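Local structure of enterobactin synthetase component F-related protein (Vibrio cholerae serotype O1, 4OXI) at residues D90-L94 with Q95-R99; D178-P181 with L182-Y186; E288-K291 with L292-A295; E346-Q349 with Q350-Q354; L433-Q436 with S437-Q441. The protein binds glycyl-adenosine-5'-phosphate and, as an adenylation-domain protein, probably activates glycine with ATP for a lipopolysaccharide modification pathway related to nonribosomal peptide synthesis. All blocks are in the same frame, centred on the assembly; numbering follows the deposited sequence.

Interaction 1 of 5, residues D90-L94 with Q95-R99; sequences DYWHL and QGVQR
Q95 folds back along Y91 at the end of helix 78-95. Its CB sits 3.5 Å from W92 O. CG of Q95 comes next, 3.4 Å from Y91 O and 3.6 Å from Y91 CE2, and the bend at chi2 (-69°) then keeps Q95 CD beside the ring, 4.1 Å from Y91 CE2. The two side chains run alongside each other and point the same way, with ring and amide planes 46° apart. Y91 OH reaches on to hydrogen-bond H192 ND1. V97 turns its CB toward W92 CB, 4.0 Å away, while the W92 indole meets Y172 edge-to-face. The chain leaves the helix through a Schellman motif: G96 has positive phi, G96 N bonds to H93 O, and V97 N bonds to W92 O over 2.9 Å. With Q95 N bonded to Y91 O, main-chain N-H groups meet the carbonyls of Y91, W92 and H93, leaving the side chains across the turn to meet carbon to carbon.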
loop_
_atom_site.group_PDB
_atom_site.type_symbol
_atom_site.label_atom_id
_atom_site.label_comp_id
_atom_site.label_asym_id
_atom_site.label_seq_id
_atom_site.Cartn_x
_atom_site.Cartn_y
_atom_site.Cartn_z
ATOM N N ASP A 90 -1.855 22.098 12.881
ATOM C CA ASP A 90 -1.396 23.341 13.496
ATOM C C ASP A 90 -0.514 23.049 14.696
ATOM O O ASP A 90 0.508 23.690 14.889
ATOM C CB ASP A 90 -2.577 24.204 13.951
ATOM C CG ASP A 90 -3.281 24.899 12.801
ATOM O OD1 ASP A 90 -2.748 24.883 11.662
ATOM O OD2 ASP A 90 -4.374 25.463 13.043
ATOM N N TYR A 91 -0.924 22.090 15.516
ATOM C CA TYR A 91 -0.185 21.753 16.715
ATOM C C TYR A 91 1.201 21.197 16.332
ATOM O O TYR A 91 2.226 21.642 16.866
ATOM C CB TYR A 91 -1.001 20.755 17.545
ATOM C CG TYR A 91 -0.542 20.541 18.970
ATOM C CD1 TYR A 91 -1.285 21.028 20.044
ATOM C CD2 TYR A 91 0.613 19.827 19.245
ATOM C CE1 TYR A 91 -0.876 20.811 21.353
ATOM C CE2 TYR A 91 1.032 19.608 20.544
ATOM C CZ TYR A 91 0.285 20.098 21.589
ATOM O OH TYR A 91 0.707 19.862 22.878
ATOM N N TRP A 92 1.232 20.249 15.394
ATOM C CA TRP A 92 2.497 19.678 14.912
ATOM C C TRP A 92 3.449 20.724 14.327
ATOM O O TRP A 92 4.644 20.642 14.544
ATOM C CB TRP A 92 2.228 18.598 13.861
ATOM C CG TRP A 92 1.599 17.382 14.432
ATOM C CD1 TRP A 92 1.646 16.975 15.734
ATOM C CD2 TRP A 92 0.820 16.400 13.728
ATOM N NE1 TRP A 92 0.947 15.799 15.884
ATOM C CE2 TRP A 92 0.428 15.428 14.668
ATOM C CE3 TRP A 92 0.419 16.251 12.395
ATOM C CZ2 TRP A 92 -0.345 14.314 14.318
ATOM C CZ3 TRP A 92 -0.344 15.135 12.042
ATOM C CH2 TRP A 92 -0.723 14.190 13.001
ATOM N N HIS A 93 2.922 21.682 13.565
ATOM C CA HIS A 93 3.726 22.794 13.051
ATOM C C HIS A 93 4.393 23.580 14.179
ATOM O O HIS A 93 5.586 23.891 14.109
ATOM C CB HIS A 93 2.866 23.750 12.222
ATOM C CG HIS A 93 2.578 23.251 10.843
ATOM N ND1 HIS A 93 1.724 23.906 9.982
ATOM C CD2 HIS A 93 3.030 22.162 10.178
ATOM C CE1 HIS A 93 1.668 23.243 8.839
ATOM N NE2 HIS A 93 2.446 22.180 8.932
ATOM N N LEU A 94 3.618 23.896 15.215
ATOM C CA LEU A 94 4.139 24.629 16.361
ATOM C C LEU A 94 5.157 23.799 17.121
ATOM O O LEU A 94 6.062 24.346 17.748
ATOM C CB LEU A 94 3.001 25.040 17.294
ATOM C CG LEU A 94 1.969 25.944 16.623
ATOM C CD1 LEU A 94 0.923 26.364 17.638
ATOM C CD2 LEU A 94 2.630 27.177 16.013
ATOM N N GLN A 95 5.010 22.479 17.071
ATOM C CA GLN A 95 5.964 21.571 17.711
ATOM C C GLN A 95 7.196 21.338 16.846
ATOM O O GLN A 95 8.181 20.784 17.311
ATOM C CB GLN A 95 5.304 20.215 17.996
ATOM C CG GLN A 95 4.339 20.218 19.177
ATOM C CD GLN A 95 5.067 20.391 20.496
ATOM O OE1 GLN A 95 5.045 21.464 21.093
ATOM N NE2 GLN A 95 5.729 19.340 20.946
ATOM N N GLY A 96 7.140 21.742 15.583
ATOM C CA GLY A 96 8.252 21.485 14.677
ATOM C C GLY A 96 8.396 20.016 14.322
ATOM O O GLY A 96 9.504 19.524 14.103
ATOM N N VAL A 97 7.263 19.318 14.281
ATOM C CA VAL A 97 7.200 17.921 13.891
ATOM C C VAL A 97 7.165 17.849 12.384
ATOM O O VAL A 97 6.402 18.581 11.758
ATOM C CB VAL A 97 5.907 17.274 14.442
ATOM C CG1 VAL A 97 5.726 15.874 13.893
ATOM C CG2 VAL A 97 5.951 17.229 15.957
ATOM N N GLN A 98 7.971 16.970 11.792
ATOM C CA GLN A 98 7.891 16.728 10.347
ATOM C C GLN A 98 7.353 15.328 10.038
ATOM O O GLN A 98 6.582 15.141 9.091
ATOM C CB GLN A 98 9.258 16.919 9.676
ATOM C CG GLN A 98 9.281 16.455 8.202
ATOM C CD GLN A 98 8.336 17.257 7.303
ATOM O OE1 GLN A 98 8.178 18.467 7.476
ATOM N NE2 GLN A 98 7.704 16.582 6.336
ATOM N N ARG A 99 7.755 14.343 10.841
ATOM C CA ARG A 99 7.355 12.960 10.605
ATOM C C ARG A 99 6.492 12.411 11.743
ATOM O O ARG A 99 6.869 12.494 12.917
ATOM C CB ARG A 99 8.590 12.072 10.398
ATOM C CG ARG A 99 9.488 12.534 9.239
ATOM C CD ARG A 99 10.615 11.546 8.968
ATOM N NE ARG A 99 11.353 11.900 7.760
ATOM C CZ ARG A 99 12.429 11.249 7.328
ATOM N NH1 ARG A 99 12.885 10.201 7.994
ATOM N NH2 ARG A 99 13.049 11.649 6.234
#

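Interaction 2 of 5, residues D178-P181 with L182-Y186; sequences DVEP and LRQQY
E180 and R183 meet in a salt bridge on the first turn of helix 180-185, with E180 OE2 2.7 Å from R183 NE. Both chains have to curl to get there. The glutamate bends at chi2 (-53°), bringing its carboxylate back over the helix surface; the arginine leaves with CG anti to its backbone N, then kinks at chi3 (-51°), which turns NE toward the acid. The bond is not flat: NE approaches from above the carboxylate plane, although the carboxylate and guanidinium planes are only 23° apart. The other oxygen, E180 OE1, takes a weak bond from Q184 NE2 at 3.5 Å, so one carboxylate spans two successive residues of the next turn. This helix is the crossover of the beta-alpha-beta unit formed with strands 170-173 and 190-193. Its entry is marked by D178 OD1, which accepts a weak capping bond from E180 N, and R183 N closes the first turn on V179 O at 2.8 Å. V179 CG2 lies 3.8 Å from R183 NH2, approaching the guanidinium obliquely. The far end of the arginine is fixed by NH1, which bonds to F191 O of strand 190-193, while the side chains of V179 and L182 both touch F191.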
loop_
_atom_site.group_PDB
_atom_site.type_symbol
_atom_site.label_atom_id
_atom_site.label_comp_id
_atom_site.label_asym_id
_atom_site.label_seq_id
_atom_site.Cartn_x
_atom_site.Cartn_y
_atom_site.Cartn_z
ATOM N N ASP A 178 -8.523 8.646 26.759
ATOM C CA ASP A 178 -8.045 8.954 28.099
ATOM C C ASP A 178 -6.589 8.531 28.228
ATOM O O ASP A 178 -6.290 7.349 28.384
ATOM C CB ASP A 178 -8.904 8.288 29.182
ATOM C CG ASP A 178 -8.500 8.716 30.605
ATOM O OD1 ASP A 178 -7.835 9.770 30.761
ATOM O OD2 ASP A 178 -8.861 8.008 31.572
ATOM N N VAL A 179 -5.687 9.507 28.153
ATOM C CA VAL A 179 -4.256 9.229 28.192
ATOM C C VAL A 179 -3.683 9.501 29.583
ATOM O O VAL A 179 -2.503 9.261 29.827
ATOM C CB VAL A 179 -3.481 10.016 27.094
ATOM C CG1 VAL A 179 -3.908 9.556 25.709
ATOM C CG2 VAL A 179 -3.685 11.518 27.238
ATOM N N GLU A 180 -4.536 9.968 30.494
ATOM C CA GLU A 180 -4.113 10.306 31.856
ATOM C C GLU A 180 -3.370 9.213 32.621
ATOM O O GLU A 180 -2.314 9.488 33.180
ATOM C CB GLU A 180 -5.272 10.867 32.686
ATOM C CG GLU A 180 -5.421 12.375 32.560
ATOM C CD GLU A 180 -4.120 13.120 32.860
ATOM O OE1 GLU A 180 -3.449 12.803 33.880
ATOM O OE2 GLU A 180 -3.770 14.024 32.068
ATOM N N PRO A 181 -3.899 7.975 32.644
ATOM C CA PRO A 181 -3.122 6.945 33.348
ATOM C C PRO A 181 -1.740 6.713 32.738
ATOM O O PRO A 181 -0.771 6.544 33.487
ATOM C CB PRO A 181 -3.977 5.686 33.185
ATOM C CG PRO A 181 -5.363 6.194 33.018
ATOM C CD PRO A 181 -5.221 7.473 32.228
ATOM N N LEU A 182 -1.637 6.696 31.411
ATOM C CA LEU A 182 -0.345 6.445 30.786
ATOM C C LEU A 182 0.550 7.653 31.003
ATOM O O LEU A 182 1.755 7.506 31.183
ATOM C CB LEU A 182 -0.483 6.115 29.301
ATOM C CG LEU A 182 -1.012 4.719 28.968
ATOM C CD1 LEU A 182 -1.485 4.667 27.538
ATOM C CD2 LEU A 182 0.055 3.691 29.170
ATOM N N ARG A 183 -0.049 8.840 31.023
ATOM C CA ARG A 183 0.708 10.068 31.264
ATOM C C ARG A 183 1.429 10.012 32.607
ATOM O O ARG A 183 2.583 10.434 32.724
ATOM C CB ARG A 183 -0.201 11.290 31.245
ATOM C CG ARG A 183 0.566 12.576 31.504
ATOM C CD ARG A 183 -0.343 13.766 31.781
ATOM N NE ARG A 183 -1.394 13.941 30.782
ATOM C CZ ARG A 183 -1.218 14.528 29.604
ATOM N NH1 ARG A 183 -0.021 14.973 29.248
ATOM N NH2 ARG A 183 -2.238 14.659 28.775
ATOM N N GLN A 184 0.733 9.483 33.611
ATOM C CA GLN A 184 1.257 9.389 34.971
ATOM C C GLN A 184 2.269 8.269 35.054
ATOM O O GLN A 184 3.293 8.382 35.726
ATOM C CB GLN A 184 0.123 9.107 35.963
ATOM C CG GLN A 184 -0.905 10.225 36.098
ATOM C CD GLN A 184 -0.293 11.527 36.575
ATOM O OE1 GLN A 184 0.751 11.533 37.231
ATOM N NE2 GLN A 184 -0.939 12.639 36.246
ATOM N N GLN A 185 1.978 7.177 34.365
ATOM C CA GLN A 185 2.867 6.036 34.400
ATOM C C GLN A 185 4.174 6.266 33.635
ATOM O O GLN A 185 5.216 5.724 34.015
ATOM C CB GLN A 185 2.146 4.786 33.888
ATOM C CG GLN A 185 3.018 3.538 33.877
ATOM C CD GLN A 185 2.293 2.330 33.310
ATOM O OE1 GLN A 185 1.127 2.422 32.906
ATOM N NE2 GLN A 185 2.979 1.190 33.273
ATOM N N TYR A 186 4.140 7.061 32.566
ATOM C CA TYR A 186 5.354 7.257 31.755
ATOM C C TYR A 186 5.788 8.722 31.616
ATOM O O TYR A 186 5.659 9.312 30.540
ATOM C CB TYR A 186 5.184 6.632 30.366
ATOM C CG TYR A 186 4.946 5.137 30.397
ATOM C CD1 TYR A 186 5.973 4.260 30.694
ATOM C CD2 TYR A 186 3.693 4.609 30.119
ATOM C CE1 TYR A 186 5.763 2.897 30.726
ATOM C CE2 TYR A 186 3.473 3.249 30.149
ATOM C CZ TYR A 186 4.514 2.400 30.454
ATOM O OH TYR A 186 4.301 1.044 30.493
#

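Interaction 3 of 5, residues E288-K291 with L292-A295; sequences ELAK and LSPA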
loop_
_atom_site.group_PDB
_atom_site.type_symbol
_atom_site.label_atom_id
_atom_site.label_comp_id
_atom_site.label_asym_id
_atom_site.label_seq_id
_atom_site.Cartn_x
_atom_site.Cartn_y
_atom_site.Cartn_z
ATOM N N GLU A 288 -12.092 -4.468 10.181
ATOM C CA GLU A 288 -11.258 -5.674 10.166
ATOM C C GLU A 288 -12.092 -6.935 9.933
ATOM O O GLU A 288 -11.819 -7.708 9.015
ATOM C CB GLU A 288 -10.496 -5.796 11.487
ATOM C CG GLU A 288 -9.592 -7.007 11.569
ATOM C CD GLU A 288 -8.347 -6.864 10.718
ATOM O OE1 GLU A 288 -7.806 -7.903 10.279
ATOM O OE2 GLU A 288 -7.898 -5.713 10.499
ATOM N N LEU A 289 -13.131 -7.112 10.745
ATOM C CA LEU A 289 -14.020 -8.285 10.655
ATOM C C LEU A 289 -14.950 -8.331 9.430
ATOM O O LEU A 289 -15.865 -9.157 9.401
ATOM C CB LEU A 289 -14.885 -8.378 11.916
ATOM C CG LEU A 289 -14.320 -9.127 13.123
ATOM C CD1 LEU A 289 -14.987 -8.645 14.397
ATOM C CD2 LEU A 289 -14.531 -10.617 12.941
ATOM N N ALA A 290 -14.742 -7.451 8.446
ATOM C CA ALA A 290 -15.538 -7.460 7.208
ATOM C C ALA A 290 -14.665 -7.639 5.982
ATOM O O ALA A 290 -15.178 -7.754 4.877
ATOM C CB ALA A 290 -16.349 -6.185 7.063
ATOM N N LYS A 291 -13.346 -7.646 6.173
ATOM C CA LYS A 291 -12.428 -7.833 5.058
ATOM C C LYS A 291 -12.662 -9.180 4.408
ATOM O O LYS A 291 -12.366 -9.367 3.220
ATOM C CB LYS A 291 -10.970 -7.707 5.522
ATOM C CG LYS A 291 -10.351 -6.341 5.203
ATOM C CD LYS A 291 -9.213 -5.971 6.154
ATOM C CE LYS A 291 -7.892 -6.580 5.727
ATOM N NZ LYS A 291 -7.503 -6.175 4.346
ATOM N N LEU A 292 -13.217 -10.108 5.181
ATOM C CA LEU A 292 -13.489 -11.442 4.671
ATOM C C LEU A 292 -14.863 -11.553 4.009
ATOM O O LEU A 292 -15.199 -12.604 3.458
ATOM C CB LEU A 292 -13.308 -12.503 5.765
ATOM C CG LEU A 292 -11.845 -12.725 6.147
ATOM C CD1 LEU A 292 -11.699 -13.885 7.108
ATOM C CD2 LEU A 292 -11.007 -12.953 4.898
ATOM N N SER A 293 -15.645 -10.475 4.043
ATOM C CA SER A 293 -16.881 -10.439 3.255
ATOM C C SER A 293 -16.983 -9.155 2.419
ATOM O O SER A 293 -17.804 -8.277 2.697
ATOM C CB SER A 293 -18.093 -10.592 4.167
ATOM O OG SER A 293 -18.001 -9.699 5.255
ATOM N N PRO A 294 -16.143 -9.042 1.384
ATOM C CA PRO A 294 -16.061 -7.774 0.658
ATOM C C PRO A 294 -17.309 -7.462 -0.174
ATOM O O PRO A 294 -17.763 -6.312 -0.172
ATOM C CB PRO A 294 -14.824 -7.963 -0.232
ATOM C CG PRO A 294 -14.721 -9.446 -0.417
ATOM C CD PRO A 294 -15.168 -10.033 0.889
ATOM N N ALA A 295 -17.860 -8.461 -0.857
ATOM C CA ALA A 295 -19.056 -8.247 -1.656
ATOM C C ALA A 295 -20.246 -7.821 -0.796
ATOM O O ALA A 295 -21.005 -6.913 -1.164
ATOM C CB ALA A 295 -19.387 -9.498 -2.460
#
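A290 O receives S293 N in the hydrogen bond that closes a type I beta turn from A290 to S293, in the connection between strand 282-285 and helix 294-301. The bond from S293 N to A290 O is 2.9 Å long with an N-H...O angle of 151°, yet the donor stands above the carbonyl plane. S293 OG swings back to the same oxygen, its chi1 of 49° placing it between the backbone N and carbonyl carbon; with S293 OG 3.4 Å from A290 O, any bond is weak and not settled. S293 is the N-cap of helix 294-301, but its hydroxyl makes no capping bond.

Van der Waals contacts are few. P294 CD lies 3.7 Å from K291 O, and S293 OG is 4.3 Å from A290 CB. L292 and P294 touch L315 of helix 311-318. The charged group is K291, whose chain bends at chi3 and chi4 and makes a cation-pi contact with Y261; R106 brings a like charge close. The turn is therefore held mainly by one main-chain bond, and the aromatic contact may offset part of the repulsion between K291 and R106.

Interaction 4 of 5, residues E346-Q349 with Q350-Q354; sequences EQWQ and QATQQ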
loop_
_atom_site.group_PDB
_atom_site.type_symbol
_atom_site.label_atom_id
_atom_site.label_comp_id
_atom_site.label_asym_id
_atom_site.label_seq_id
_atom_site.Cartn_x
_atom_site.Cartn_y
_atom_site.Cartn_z
ATOM N N GLU A 346 -13.949 -11.514 -15.297
ATOM C CA GLU A 346 -15.255 -11.724 -15.930
ATOM C C GLU A 346 -16.357 -11.934 -14.897
ATOM O O GLU A 346 -17.425 -11.323 -14.990
ATOM C CB GLU A 346 -15.225 -12.892 -16.924
ATOM C CG GLU A 346 -16.608 -13.336 -17.425
ATOM C CD GLU A 346 -17.347 -12.271 -18.245
ATOM O OE1 GLU A 346 -16.712 -11.290 -18.700
ATOM O OE2 GLU A 346 -18.575 -12.422 -18.437
ATOM N N GLN A 347 -16.092 -12.770 -13.898
ATOM C CA GLN A 347 -17.091 -13.022 -12.871
ATOM C C GLN A 347 -17.387 -11.779 -12.029
ATOM O O GLN A 347 -18.520 -11.570 -11.604
ATOM C CB GLN A 347 -16.681 -14.207 -11.999
ATOM C CG GLN A 347 -16.874 -15.544 -12.701
ATOM C CD GLN A 347 -16.258 -16.696 -11.940
ATOM O OE1 GLN A 347 -15.062 -16.975 -12.074
ATOM N NE2 GLN A 347 -17.067 -17.377 -11.137
ATOM N N TRP A 348 -16.380 -10.943 -11.796
ATOM C CA TRP A 348 -16.621 -9.733 -11.027
ATOM C C TRP A 348 -17.428 -8.766 -11.883
ATOM O O TRP A 348 -18.365 -8.132 -11.392
ATOM C CB TRP A 348 -15.307 -9.093 -10.555
ATOM C CG TRP A 348 -15.503 -7.910 -9.625
ATOM C CD1 TRP A 348 -15.656 -6.603 -9.981
ATOM C CD2 TRP A 348 -15.557 -7.944 -8.192
ATOM N NE1 TRP A 348 -15.799 -5.813 -8.854
ATOM C CE2 TRP A 348 -15.741 -6.616 -7.744
ATOM C CE3 TRP A 348 -15.457 -8.968 -7.241
ATOM C CZ2 TRP A 348 -15.834 -6.287 -6.388
ATOM C CZ3 TRP A 348 -15.556 -8.643 -5.892
ATOM C CH2 TRP A 348 -15.742 -7.314 -5.481
ATOM N N GLN A 349 -17.081 -8.668 -13.167
ATOM C CA GLN A 349 -17.789 -7.751 -14.061
ATOM C C GLN A 349 -19.260 -8.146 -14.289
ATOM O O GLN A 349 -20.121 -7.279 -14.454
ATOM C CB GLN A 349 -17.050 -7.589 -15.399
ATOM C CG GLN A 349 -17.745 -6.603 -16.351
ATOM C CD GLN A 349 -16.797 -6.002 -17.369
ATOM O OE1 GLN A 349 -16.432 -6.650 -18.360
ATOM N NE2 GLN A 349 -16.387 -4.757 -17.133
ATOM N N GLN A 350 -19.553 -9.445 -14.282
ATOM C CA GLN A 350 -20.944 -9.891 -14.391
ATOM C C GLN A 350 -21.759 -9.447 -13.185
ATOM O O GLN A 350 -22.949 -9.150 -13.307
ATOM C CB GLN A 350 -21.032 -11.409 -14.565
ATOM C CG GLN A 350 -20.757 -11.883 -15.996
ATOM C CD GLN A 350 -21.711 -11.264 -17.015
ATOM O OE1 GLN A 350 -22.889 -11.633 -17.083
ATOM N NE2 GLN A 350 -21.209 -10.309 -17.803
ATOM N N ALA A 351 -21.123 -9.392 -12.017
ATOM C CA ALA A 351 -21.824 -8.927 -10.816
ATOM C C ALA A 351 -22.087 -7.437 -10.868
ATOM O O ALA A 351 -23.149 -6.988 -10.448
ATOM C CB ALA A 351 -21.054 -9.279 -9.564
ATOM N N THR A 352 -21.125 -6.660 -11.365
ATOM C CA THR A 352 -21.308 -5.207 -11.371
ATOM C C THR A 352 -21.946 -4.715 -12.670
ATOM O O THR A 352 -22.576 -3.659 -12.683
ATOM C CB THR A 352 -19.963 -4.422 -11.162
ATOM O OG1 THR A 352 -19.132 -4.554 -12.326
ATOM C CG2 THR A 352 -19.207 -4.918 -9.932
ATOM N N GLN A 353 -21.750 -5.476 -13.755
ATOM C CA GLN A 353 -22.106 -5.051 -15.111
ATOM C C GLN A 353 -21.427 -3.742 -15.470
ATOM O O GLN A 353 -21.886 -3.023 -16.356
ATOM C CB GLN A 353 -23.630 -4.927 -15.285
ATOM C CG GLN A 353 -24.381 -6.233 -15.042
ATOM C CD GLN A 353 -24.172 -7.224 -16.170
ATOM O OE1 GLN A 353 -24.234 -6.857 -17.340
ATOM N NE2 GLN A 353 -23.907 -8.479 -15.824
ATOM N N GLN A 354 -20.329 -3.431 -14.787
ATOM C CA GLN A 354 -19.678 -2.136 -14.971
ATOM C C GLN A 354 -18.145 -2.247 -15.112
ATOM O O GLN A 354 -17.592 -3.331 -14.927
ATOM C CB GLN A 354 -20.156 -1.185 -13.866
ATOM C CG GLN A 354 -21.597 -0.723 -14.140
ATOM C CD GLN A 354 -22.205 0.073 -13.011
ATOM O OE1 GLN A 354 -22.320 1.288 -13.096
ATOM N NE2 GLN A 354 -22.618 -0.613 -11.948
#
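W348 and T352 form the buried side of this last turn of helix 342-352, together with A351. The indole leaves with CG anti to its backbone N (chi1 -174°), which brings W348 NE1 within 3.7 Å of T352 CG2; the methyl meets the ring obliquely. In the backbone T352 N bonds to W348 O at 3.1 Å, in the carbonyl plane. T352 OG1 accepts from Q354 N at 3.0 Å, an ST turn just after Q353 leaves the helix with positive phi. Q349 ties down the exit as well: its extended chain carries NE2 to Q354 O at 2.9 Å, nearly straight at 170° and in its own amide plane, although it comes from above the carbonyl plane of Q354.

Away from this core, Q353 is exposed and E346 and Q350 are only partly covered. E346 bends at chi2 to lay OE2 3.3 Å from Q350 CG, the E346 carboxylate and Q350 amide planes 15° apart, and Q353 turns its amide back so that NE2 bonds to Q350 O. The helix is the crossover between parallel strands 332-336 and 356-360. W348 faces inward there, its NE1 bonded to S333 OG and its ring edge-to-face with F335, with V312 of helix 311-318 alongside.

Interaction 5 of 5, residues L433-Q436 with S437-Q441; sequences LNTQ and SAFFQ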
loop_
_atom_site.group_PDB
_atom_site.type_symbol
_atom_site.label_atom_id
_atom_site.label_comp_id
_atom_site.label_asym_id
_atom_site.label_seq_id
_atom_site.Cartn_x
_atom_site.Cartn_y
_atom_site.Cartn_z
ATOM N N LEU A 433 23.243 0.534 -0.979
ATOM C CA LEU A 433 23.456 -0.737 -1.658
ATOM C C LEU A 433 22.227 -1.207 -2.440
ATOM O O LEU A 433 22.335 -1.482 -3.634
ATOM C CB LEU A 433 23.969 -1.815 -0.698
ATOM C CG LEU A 433 25.459 -1.623 -0.367
ATOM C CD1 LEU A 433 26.005 -2.736 0.513
ATOM C CD2 LEU A 433 26.295 -1.481 -1.643
ATOM N N ASN A 434 21.064 -1.291 -1.792
ATOM C CA ASN A 434 19.841 -1.646 -2.523
ATOM C C ASN A 434 19.461 -0.610 -3.586
ATOM O O ASN A 434 18.940 -0.965 -4.647
ATOM C CB ASN A 434 18.667 -1.906 -1.574
ATOM C CG ASN A 434 18.835 -3.191 -0.785
ATOM O OD1 ASN A 434 18.750 -4.290 -1.338
ATOM N ND2 ASN A 434 19.063 -3.060 0.514
ATOM N N THR A 435 19.734 0.663 -3.310
ATOM C CA THR A 435 19.482 1.723 -4.287
ATOM C C THR A 435 20.322 1.523 -5.546
ATOM O O THR A 435 19.806 1.594 -6.664
ATOM C CB THR A 435 19.804 3.093 -3.703
ATOM O OG1 THR A 435 18.910 3.362 -2.617
ATOM C CG2 THR A 435 19.662 4.175 -4.767
ATOM N N GLN A 436 21.616 1.271 -5.347
ATOM C CA GLN A 436 22.562 1.056 -6.440
ATOM C C GLN A 436 22.178 -0.133 -7.315
ATOM O O GLN A 436 22.330 -0.092 -8.532
ATOM C CB GLN A 436 23.972 0.842 -5.881
ATOM C CG GLN A 436 24.921 0.154 -6.855
ATOM C CD GLN A 436 26.224 -0.300 -6.203
ATOM O OE1 GLN A 436 26.231 -0.787 -5.067
ATOM N NE2 GLN A 436 27.335 -0.139 -6.924
ATOM N N SER A 437 21.665 -1.191 -6.703
ATOM C CA SER A 437 21.328 -2.377 -7.480
ATOM C C SER A 437 19.986 -2.266 -8.227
ATOM O O SER A 437 19.781 -2.928 -9.242
ATOM C CB SER A 437 21.356 -3.619 -6.588
ATOM O OG SER A 437 20.445 -3.484 -5.516
ATOM N N ALA A 438 19.075 -1.426 -7.744
ATOM C CA ALA A 438 17.744 -1.359 -8.349
ATOM C C ALA A 438 17.549 -0.124 -9.229
ATOM O O ALA A 438 16.754 -0.141 -10.168
ATOM C CB ALA A 438 16.663 -1.433 -7.277
ATOM N N PHE A 439 18.272 0.943 -8.920
ATOM C CA PHE A 439 18.122 2.203 -9.627
ATOM C C PHE A 439 19.401 2.486 -10.410
ATOM O O PHE A 439 20.494 2.191 -9.928
ATOM C CB PHE A 439 17.871 3.345 -8.634
ATOM C CG PHE A 439 16.596 3.209 -7.843
ATOM C CD1 PHE A 439 15.498 4.007 -8.140
ATOM C CD2 PHE A 439 16.493 2.291 -6.796
ATOM C CE1 PHE A 439 14.328 3.902 -7.405
ATOM C CE2 PHE A 439 15.323 2.176 -6.075
ATOM C CZ PHE A 439 14.239 2.990 -6.381
ATOM N N PHE A 440 19.268 3.049 -11.610
ATOM C CA PHE A 440 20.438 3.409 -12.408
ATOM C C PHE A 440 20.114 4.530 -13.387
ATOM O O PHE A 440 18.952 4.745 -13.748
ATOM C CB PHE A 440 20.988 2.197 -13.154
ATOM C CG PHE A 440 20.082 1.699 -14.242
ATOM C CD1 PHE A 440 19.052 0.820 -13.950
ATOM C CD2 PHE A 440 20.254 2.111 -15.557
ATOM C CE1 PHE A 440 18.205 0.363 -14.948
ATOM C CE2 PHE A 440 19.412 1.649 -16.569
ATOM C CZ PHE A 440 18.387 0.779 -16.263
ATOM N N GLN A 441 21.146 5.256 -13.799
ATOM C CA GLN A 441 20.982 6.351 -14.750
ATOM C C GLN A 441 21.153 5.834 -16.155
ATOM O O GLN A 441 21.910 4.899 -16.390
ATOM C CB GLN A 441 22.011 7.446 -14.493
ATOM C CG GLN A 441 21.702 8.292 -13.287
ATOM C CD GLN A 441 20.606 9.286 -13.572
ATOM O OE1 GLN A 441 20.322 9.588 -14.736
ATOM N NE2 GLN A 441 19.982 9.810 -12.518
#
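Helix 432-438 runs out here straight into strand 439-442, with S437 N still bonded to L433 O at 3.2 Å and F439 N closing on T435 O at 2.8 Å, nearly in line with the carbonyl. T435 O is gripped twice, since A438 N also bonds to it from above its plane, at 3.3 Å. S437 turns its hydroxyl back along the helix: a chi1 of 59° sets OG between its backbone N and carbonyl carbon, from where it donates to N434 O over 3.1 Å, again above the carbonyl plane. A438 CB rests 3.5 Å from that same N434 O. The strand that follows pairs antiparallel with 445-457 in the six-stranded sheet, so the helix feeds directly into a hairpin; A438 bonds through its backbone to R449, and F440 to W447. F439 sets its ring against the end of the helix, with CG beside its backbone N, and presents an edge to T435 O, with F439 CD2 3.4 Å from it. T435 CG2 lies 4.2 Å from F439 CD2. The ring goes on to meet Y448, and the side chain touches L424 and V425. T435 OG1 bonds to D431 O and Y428 N, and N434 ND2 to D431 OD2.

The five contacts follow one another along the chain without overlap, and each lies at an end or turn of a helix. Interactions 1 and 2 both belong to helices connected to the five-stranded parallel sheet: helix 78-95 leads into strand 99-102, helix 180-185 links strands 170-173 and 190-193, and their centres are 22 Å apart. Interactions 3 and 4, centres 19 Å apart, both touch helix 311-318; interaction 3 follows strand 282-285 of a four-stranded sheet, interaction 4 joins strands 332-336 and 356-360 of another. Interaction 5 belongs to the antiparallel sheet, its centre about 39 Å from that of interaction 3. The side chains of K291, W348 and A438 lie about 11 to 14 Å from bound glycyl-adenosine-5'-phosphate, near it but not touching.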